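Local coordinates for crystal protein (Bacillus thuringiensis serovar dakota, PDB 2ZTB) that is an activated bacterial toxin that recognises cancer cells and, as in related aerolysin-type toxins, probably damages their membranes by forming beta-barrel pores, at residues A[6-10]-A[11-15]; A[16-19]-A[20-24]; A[42-45]-A[46-50]. All coordinates share one frame; numbering follows the deposited sequence.

In the fold
From the N terminus, the three contacts follow in series at one end of this elongated, strand-rich chain, and none is enclosed by another. Contact 1 turns the chain out of strand 4-7 into a 3-10 segment, and contact 2 then starts helix 20-31; their centres are about 10 Å apart and Leu13 O lies 2.9 Å from Ser18 N, a probable hydrogen bond. After strand 37-40 the chain returns in strand 43-46, where contact 3 turns it toward helix 53-56, its centre about 15 Å from each of the others. Phe10 and Pro20 both meet Tyr45, joining the 3-10 segment, the helix start and the strand.

Contact 1 (A[6-10]-A[11-15])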
loop_
_atom_site.group_PDB
_atom_site.type_symbol
_atom_site.label_atom_id
_atom_site.label_comp_id
_atom_site.label_asym_id
_atom_site.label_seq_id
_atom_site.Cartn_x
_atom_site.Cartn_y
_atom_site.Cartn_z
ATOM N N GLU A 6 -17.982 -2.197 0.534
ATOM C CA GLU A 6 -18.409 -2.626 1.857
ATOM C C GLU A 6 -19.262 -1.568 2.537
ATOM O O GLU A 6 -19.366 -0.444 2.050
ATOM C CB GLU A 6 -17.205 -3.057 2.725
ATOM C CG GLU A 6 -16.027 -2.105 2.753
ATOM C CD GLU A 6 -14.863 -2.634 3.597
ATOM O OE1 GLU A 6 -14.694 -2.149 4.740
ATOM O OE2 GLU A 6 -14.128 -3.527 3.116
ATOM N N TYR A 7 -19.882 -1.951 3.649
ATOM C CA TYR A 7 -20.702 -1.063 4.426
ATOM C C TYR A 7 -19.909 0.131 4.941
ATOM O O TYR A 7 -18.713 0.025 5.273
ATOM C CB TYR A 7 -21.344 -1.804 5.598
ATOM C CG TYR A 7 -22.466 -2.757 5.223
ATOM C CD1 TYR A 7 -23.291 -2.518 4.116
ATOM C CD2 TYR A 7 -22.720 -3.888 5.995
ATOM C CE1 TYR A 7 -24.329 -3.396 3.779
ATOM C CE2 TYR A 7 -23.754 -4.769 5.673
ATOM C CZ TYR A 7 -24.560 -4.521 4.566
ATOM O OH TYR A 7 -25.581 -5.416 4.254
ATOM N N LEU A 8 -20.578 1.278 4.984
ATOM C CA LEU A 8 -20.045 2.445 5.655
ATOM C C LEU A 8 -20.422 2.297 7.131
ATOM O O LEU A 8 -21.528 1.834 7.459
ATOM C CB LEU A 8 -20.617 3.721 5.035
ATOM C CG LEU A 8 -20.115 5.068 5.583
ATOM C CD1 LEU A 8 -18.663 5.337 5.181
ATOM C CD2 LEU A 8 -21.050 6.214 5.126
ATOM N N MET A 9 -19.492 2.637 8.015
ATOM C CA MET A 9 -19.724 2.526 9.450
ATOM C C MET A 9 -19.794 3.919 10.093
ATOM O O MET A 9 -19.274 4.879 9.532
ATOM C CB MET A 9 -18.613 1.689 10.096
ATOM C CG MET A 9 -18.356 0.312 9.427
ATOM S SD MET A 9 -19.728 -0.839 9.689
ATOM C CE MET A 9 -19.568 -1.223 11.444
ATOM N N PHE A 10 -20.435 4.025 11.256
ATOM C CA PHE A 10 -20.519 5.301 11.981
ATOM C C PHE A 10 -19.156 5.860 12.404
ATOM O O PHE A 10 -18.991 7.087 12.477
ATOM C CB PHE A 10 -21.460 5.223 13.189
ATOM C CG PHE A 10 -22.917 5.514 12.856
ATOM C CD1 PHE A 10 -23.887 4.531 12.993
ATOM C CD2 PHE A 10 -23.312 6.773 12.415
ATOM C CE1 PHE A 10 -25.218 4.788 12.693
ATOM C CE2 PHE A 10 -24.645 7.039 12.111
ATOM C CZ PHE A 10 -25.599 6.046 12.249
ATOM N N ASN A 11 -18.194 4.972 12.691
ATOM C CA ASN A 11 -16.869 5.395 13.140
ATOM C C ASN A 11 -15.963 5.856 12.001
ATOM O O ASN A 11 -14.806 6.204 12.215
ATOM C CB ASN A 11 -16.200 4.348 14.064
ATOM C CG ASN A 11 -15.738 3.056 13.337
ATOM O OD1 ASN A 11 -15.024 2.253 13.936
ATOM N ND2 ASN A 11 -16.131 2.859 12.083
ATOM N N GLU A 12 -16.527 5.884 10.799
ATOM C CA GLU A 12 -15.847 6.337 9.582
ATOM C C GLU A 12 -16.433 7.632 9.025
ATOM O O GLU A 12 -15.964 8.119 7.997
ATOM C CB GLU A 12 -16.042 5.314 8.472
ATOM C CG GLU A 12 -15.282 4.057 8.625
ATOM C CD GLU A 12 -15.534 3.152 7.450
ATOM O OE1 GLU A 12 -14.618 3.049 6.612
ATOM O OE2 GLU A 12 -16.650 2.590 7.352
ATOM N N LEU A 13 -17.479 8.153 9.662
ATOM C CA LEU A 13 -18.119 9.402 9.226
ATOM C C LEU A 13 -17.147 10.572 9.135
ATOM O O LEU A 13 -17.248 11.390 8.228
ATOM C CB LEU A 13 -19.325 9.717 10.115
ATOM C CG LEU A 13 -20.690 9.339 9.491
ATOM C CD1 LEU A 13 -20.717 8.016 8.725
ATOM C CD2 LEU A 13 -21.853 9.437 10.483
ATOM N N SER A 14 -16.175 10.617 10.045
ATOM C CA SER A 14 -15.079 11.594 9.994
ATOM C C SER A 14 -14.281 11.533 8.695
ATOM O O SER A 14 -13.711 12.544 8.268
ATOM C CB SER A 14 -14.145 11.399 11.179
ATOM O OG SER A 14 -13.568 10.104 11.133
ATOM N N ALA A 15 -14.260 10.350 8.069
ATOM C CA ALA A 15 -13.611 10.140 6.773
ATOM C C ALA A 15 -14.359 10.848 5.654
ATOM O O ALA A 15 -13.790 11.127 4.605
ATOM C CB ALA A 15 -13.445 8.616 6.458
#
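Leaving strand 4-7, the backbone folds into a 3-10 turn in which Glu12 N donates to Met9 O at 3.2 Å, and Leu13 N makes a weaker bond to Phe10 O at 3.4 Å. The carboxylate of Glu12 also reaches back to the turn. OE2 accepts from Met9 N at 2.9 Å, with an N-H...O angle of 147°, through the lone pair that faces away from OE1. The chain of Glu12 can span back three residues because CG stands beside its own backbone N (chi1 -72°) and the rest is extended. Glu12 N to Met9 O and Met9 N to Glu12 OE2 form a reciprocal pair at the start of the 3-10 segment, with the backbone carbonyl of Met9 taking the first bond. Lys63 forms salt bridges with both Glu12 OE2 and Glu6 OE1, and the N-H of Lys121 meets Glu12 OE1; Lys63 probably eases the repulsion between the two glutamates.

On the apolar flank, Leu13 divides its methyls between two neighbours. CD2 sits at the edge of the Phe10 ring, near its plane, 3.6 Å from Phe10 CD2, the two side chains running alongside in the same direction. CD1 meets Leu8 CD2 at 4.0 Å, there crossing at about a right angle. Phe195 of strand 168-199 packs on both leucines.

Contact 2 (A[16-19]-A[20-24]); sequences LSSS and PESVR
Ser19 and Ser22 exchange hydrogen bonds across the first turn of helix 20-31, each side-chain oxygen accepting from the backbone N-H of the other residue. Ser22 N lies 3.1 Å from Ser19 OG, and Ser19 N lies 3.1 Å from Ser22 OG, with N-H...O angles of 141° and 145°. Together they make a capping box, with Ser19 at the N-cap. In both serines chi1 is near +60°, so that OG is tucked between backbone N and carbonyl carbon; for Ser19 this swings the hydroxyl over the helix end, and for Ser22 it turns it back to the preceding loop.

The carbonyl of Ser19 serves the same turn. Val23 N donates to Ser19 O at 3.1 Å, the first i to i+4 bond of the helix. Ser22 N also reaches Ser19 O, but weakly, so this N-H is shared between OG and O of one residue. The next helical bond runs from Arg24 N to Pro20 O. Pro20, in the first turn, has no N-H to satisfy, and its ring packs on Ile38, Tyr45 and Phe46.

Ahead of the cap, Ser18 OG donates to Leu16 O at 2.6 Å, from above the carbonyl plane, and is also hydrogen-bonded to Asn220 N. Ser18 CB brushes Ser22 OG at 3.5 Å. Farther along, Arg24 extends away from the cap to Pro35 O and the ring of Phe46.

The chemistry implies a helix start fixed by two hydroxyls and the carbonyl of Ser19: the N-H groups of Ser19, Ser22 and Val23 all find acceptors within the turn, and all three acceptors are uncharged.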
loop_
_atom_site.group_PDB
_atom_site.type_symbol
_atom_site.label_atom_id
_atom_site.label_comp_id
_atom_site.label_asym_id
_atom_site.label_seq_id
_atom_site.Cartn_x
_atom_site.Cartn_y
_atom_site.Cartn_z
ATOM N N LEU A 16 -15.649 11.111 5.874
ATOM C CA LEU A 16 -16.461 11.947 4.986
ATOM C C LEU A 16 -16.657 13.352 5.601
ATOM O O LEU A 16 -17.664 14.050 5.337
ATOM C CB LEU A 16 -17.807 11.286 4.723
ATOM C CG LEU A 16 -17.968 10.019 3.839
ATOM C CD1 LEU A 16 -17.035 10.006 2.633
ATOM C CD2 LEU A 16 -17.832 8.750 4.641
ATOM N N SER A 17 -15.703 13.755 6.433
ATOM C CA SER A 17 -15.726 15.071 7.069
ATOM C C SER A 17 -17.010 15.327 7.858
ATOM O O SER A 17 -17.392 16.484 8.083
ATOM C CB SER A 17 -15.507 16.163 6.028
ATOM O OG SER A 17 -14.250 15.995 5.398
ATOM N N SER A 18 -17.659 14.238 8.279
ATOM C CA SER A 18 -18.927 14.332 8.971
ATOM C C SER A 18 -18.939 13.622 10.322
ATOM O O SER A 18 -17.905 13.113 10.791
ATOM C CB SER A 18 -20.068 13.839 8.072
ATOM O OG SER A 18 -19.884 14.315 6.755
ATOM N N SER A 19 -20.118 13.626 10.946
ATOM C CA SER A 19 -20.305 13.105 12.282
ATOM C C SER A 19 -21.751 12.642 12.407
ATOM O O SER A 19 -22.583 13.003 11.582
ATOM C CB SER A 19 -19.945 14.170 13.341
ATOM O OG SER A 19 -20.739 15.357 13.219
ATOM N N PRO A 20 -22.057 11.790 13.399
ATOM C CA PRO A 20 -23.475 11.505 13.617
ATOM C C PRO A 20 -24.288 12.767 13.915
ATOM O O PRO A 20 -25.470 12.865 13.531
ATOM C CB PRO A 20 -23.456 10.567 14.830
ATOM C CG PRO A 20 -22.094 9.898 14.742
ATOM C CD PRO A 20 -21.188 11.001 14.304
ATOM N N GLU A 21 -23.668 13.723 14.597
ATOM C CA GLU A 21 -24.358 14.959 14.976
ATOM C C GLU A 21 -24.656 15.805 13.756
ATOM O O GLU A 21 -25.680 16.450 13.694
ATOM C CB GLU A 21 -23.532 15.773 15.979
ATOM C CG GLU A 21 -23.420 15.168 17.390
ATOM C CD GLU A 21 -22.445 13.971 17.502
ATOM O OE1 GLU A 21 -21.525 13.817 16.659
ATOM O OE2 GLU A 21 -22.600 13.182 18.467
ATOM N N SER A 22 -23.754 15.810 12.785
ATOM C CA SER A 22 -23.930 16.637 11.626
ATOM C C SER A 22 -24.968 16.023 10.692
ATOM O O SER A 22 -25.677 16.762 10.016
ATOM C CB SER A 22 -22.600 16.912 10.926
ATOM O OG SER A 22 -22.139 15.808 10.172
ATOM N N VAL A 23 -25.057 14.683 10.675
ATOM C CA VAL A 23 -26.075 13.923 9.931
ATOM C C VAL A 23 -27.453 14.169 10.541
ATOM O O VAL A 23 -28.424 14.465 9.839
ATOM C CB VAL A 23 -25.726 12.378 9.895
ATOM C CG1 VAL A 23 -26.938 11.494 9.478
ATOM C CG2 VAL A 23 -24.525 12.103 8.985
ATOM N N ARG A 24 -27.540 14.061 11.860
ATOM C CA ARG A 24 -28.781 14.331 12.559
ATOM C C ARG A 24 -29.293 15.757 12.263
ATOM O O ARG A 24 -30.497 15.965 12.038
ATOM C CB ARG A 24 -28.585 14.108 14.062
ATOM C CG ARG A 24 -29.862 14.107 14.856
ATOM C CD ARG A 24 -29.583 14.237 16.330
ATOM N NE ARG A 24 -30.764 13.886 17.108
ATOM C CZ ARG A 24 -30.768 13.655 18.420
ATOM N NH1 ARG A 24 -29.643 13.748 19.133
ATOM N NH2 ARG A 24 -31.903 13.331 19.026
#

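Contact 3 (A[42-45]-A[46-50])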
loop_
_atom_site.group_PDB
_atom_site.type_symbol
_atom_site.label_atom_id
_atom_site.label_comp_id
_atom_site.label_asym_id
_atom_site.label_seq_id
_atom_site.Cartn_x
_atom_site.Cartn_y
_atom_site.Cartn_z
ATOM N N ASN A 42 -26.477 -1.606 9.723
ATOM C CA ASN A 42 -26.899 -2.316 10.950
ATOM C C ASN A 42 -26.683 -1.599 12.298
ATOM O O ASN A 42 -26.795 -2.216 13.367
ATOM C CB ASN A 42 -26.322 -3.736 10.986
ATOM C CG ASN A 42 -26.939 -4.637 9.927
ATOM O OD1 ASN A 42 -26.246 -4.900 8.863
ATOM N ND2 ASN A 42 -28.258 -5.115 10.201
ATOM N N GLU A 43 -26.416 -0.293 12.239
ATOM C CA GLU A 43 -26.165 0.517 13.428
ATOM C C GLU A 43 -27.199 1.625 13.544
ATOM O O GLU A 43 -27.857 1.978 12.569
ATOM C CB GLU A 43 -24.801 1.194 13.326
ATOM C CG GLU A 43 -23.587 0.305 13.225
ATOM C CD GLU A 43 -22.408 1.077 12.685
ATOM O OE1 GLU A 43 -22.399 1.343 11.458
ATOM O OE2 GLU A 43 -21.501 1.420 13.480
ATOM N N THR A 44 -27.323 2.169 14.752
ATOM C CA THR A 44 -28.177 3.295 15.042
ATOM C C THR A 44 -27.371 4.287 15.865
ATOM O O THR A 44 -26.336 3.929 16.421
ATOM C CB THR A 44 -29.432 2.888 15.857
ATOM O OG1 THR A 44 -29.055 2.520 17.190
ATOM C CG2 THR A 44 -30.193 1.748 15.195
ATOM N N TYR A 45 -27.839 5.532 15.926
ATOM C CA TYR A 45 -27.262 6.540 16.808
ATOM C C TYR A 45 -28.389 7.337 17.472
ATOM O O TYR A 45 -29.483 7.469 16.910
ATOM C CB TYR A 45 -26.303 7.454 16.034
ATOM C CG TYR A 45 -24.954 7.668 16.709
ATOM C CD1 TYR A 45 -23.862 6.848 16.416
ATOM C CD2 TYR A 45 -24.779 8.677 17.648
ATOM C CE1 TYR A 45 -22.623 7.043 17.038
ATOM C CE2 TYR A 45 -23.562 8.879 18.277
ATOM C CZ TYR A 45 -22.497 8.072 17.970
ATOM O OH TYR A 45 -21.303 8.308 18.598
ATOM N N PHE A 46 -28.116 7.846 18.671
ATOM C CA PHE A 46 -29.072 8.613 19.475
ATOM C C PHE A 46 -30.302 7.773 19.856
ATOM O O PHE A 46 -30.191 6.555 19.978
ATOM C CB PHE A 46 -29.450 9.954 18.800
ATOM C CG PHE A 46 -28.269 10.709 18.237
ATOM C CD1 PHE A 46 -28.062 10.778 16.859
ATOM C CD2 PHE A 46 -27.353 11.336 19.081
ATOM C CE1 PHE A 46 -26.973 11.455 16.332
ATOM C CE2 PHE A 46 -26.252 12.021 18.552
ATOM C CZ PHE A 46 -26.070 12.082 17.174
ATOM N N ASN A 47 -31.457 8.418 20.045
ATOM C CA ASN A 47 -32.678 7.736 20.495
ATOM C C ASN A 47 -33.399 7.027 19.344
ATOM O O ASN A 47 -34.420 7.513 18.829
ATOM C CB ASN A 47 -33.604 8.744 21.211
ATOM C CG ASN A 47 -34.878 8.105 21.770
ATOM O OD1 ASN A 47 -34.934 6.898 22.045
ATOM N ND2 ASN A 47 -35.910 8.925 21.946
ATOM N N ALA A 48 -32.879 5.866 18.959
ATOM C CA ALA A 48 -33.311 5.195 17.734
ATOM C C ALA A 48 -34.190 3.951 17.905
ATOM O O ALA A 48 -34.172 3.286 18.949
ATOM C CB ALA A 48 -32.109 4.869 16.873
ATOM N N VAL A 49 -34.965 3.655 16.863
ATOM C CA VAL A 49 -35.722 2.412 16.751
ATOM C C VAL A 49 -34.764 1.251 16.467
ATOM O O VAL A 49 -33.853 1.379 15.645
ATOM C CB VAL A 49 -36.806 2.517 15.639
ATOM C CG1 VAL A 49 -37.297 1.145 15.192
ATOM C CG2 VAL A 49 -37.972 3.377 16.115
ATOM N N LYS A 50 -34.976 0.139 17.173
ATOM C CA LYS A 50 -34.261 -1.119 16.950
ATOM C C LYS A 50 -35.222 -2.217 16.473
ATOM O O LYS A 50 -36.343 -2.306 16.973
ATOM C CB LYS A 50 -33.575 -1.593 18.235
ATOM C CG LYS A 50 -32.259 -0.901 18.565
ATOM C CD LYS A 50 -32.407 0.013 19.780
ATOM C CE LYS A 50 -31.049 0.576 20.201
ATOM N NZ LYS A 50 -30.637 1.724 19.339
HETATM O O HOH W 1 -28.764 4.464 19.103
#
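Tyr45 and Phe46, adjacent at the end of strand 43-46, form a T-shaped aromatic pair: the edge of the Tyr45 ring points into the face of Phe46, with planes at 66° and centroids 5.0 Å apart. This strand pairs antiparallel with strand 37-40 in the main sheet of the toxin, and the chain leaves it here through an inverse gamma turn centred on Asn47.

The ring pair is the close-packed part. Tyr45 CD2 stands over the centre of the Phe46 ring, 3.7 Å from Phe46 CZ, while the Phe46 ring lies back beneath it because its CG is anti to the carbonyl carbon (chi1 -45°). Pro20 of helix 20-31 packs against both rings, Phe10 meets Tyr45, and Arg24 makes a cation-pi contact with Phe46, so the rings join the strand to the start of helix 20-31. Next to it Ala48 CB presses on Thr44 CB at 3.5 Å, where the chain folds back over the strand.

The other side is looser and polar. Lys50 is exposed, and its chain, bent at chi2 and chi4, crosses Thr44 at about a right angle to bring its ammonium group to the threonine hydroxyl. A single water links Thr44 OG1 to the backbone, donating to Phe46 O, and so spans the turn where the protein makes no direct bond between those two oxygens. Thr44 OG1 is thus gripped from two sources, by the water at 2.7 Å and by Lys50 NZ, which donates to it at 2.8 Å.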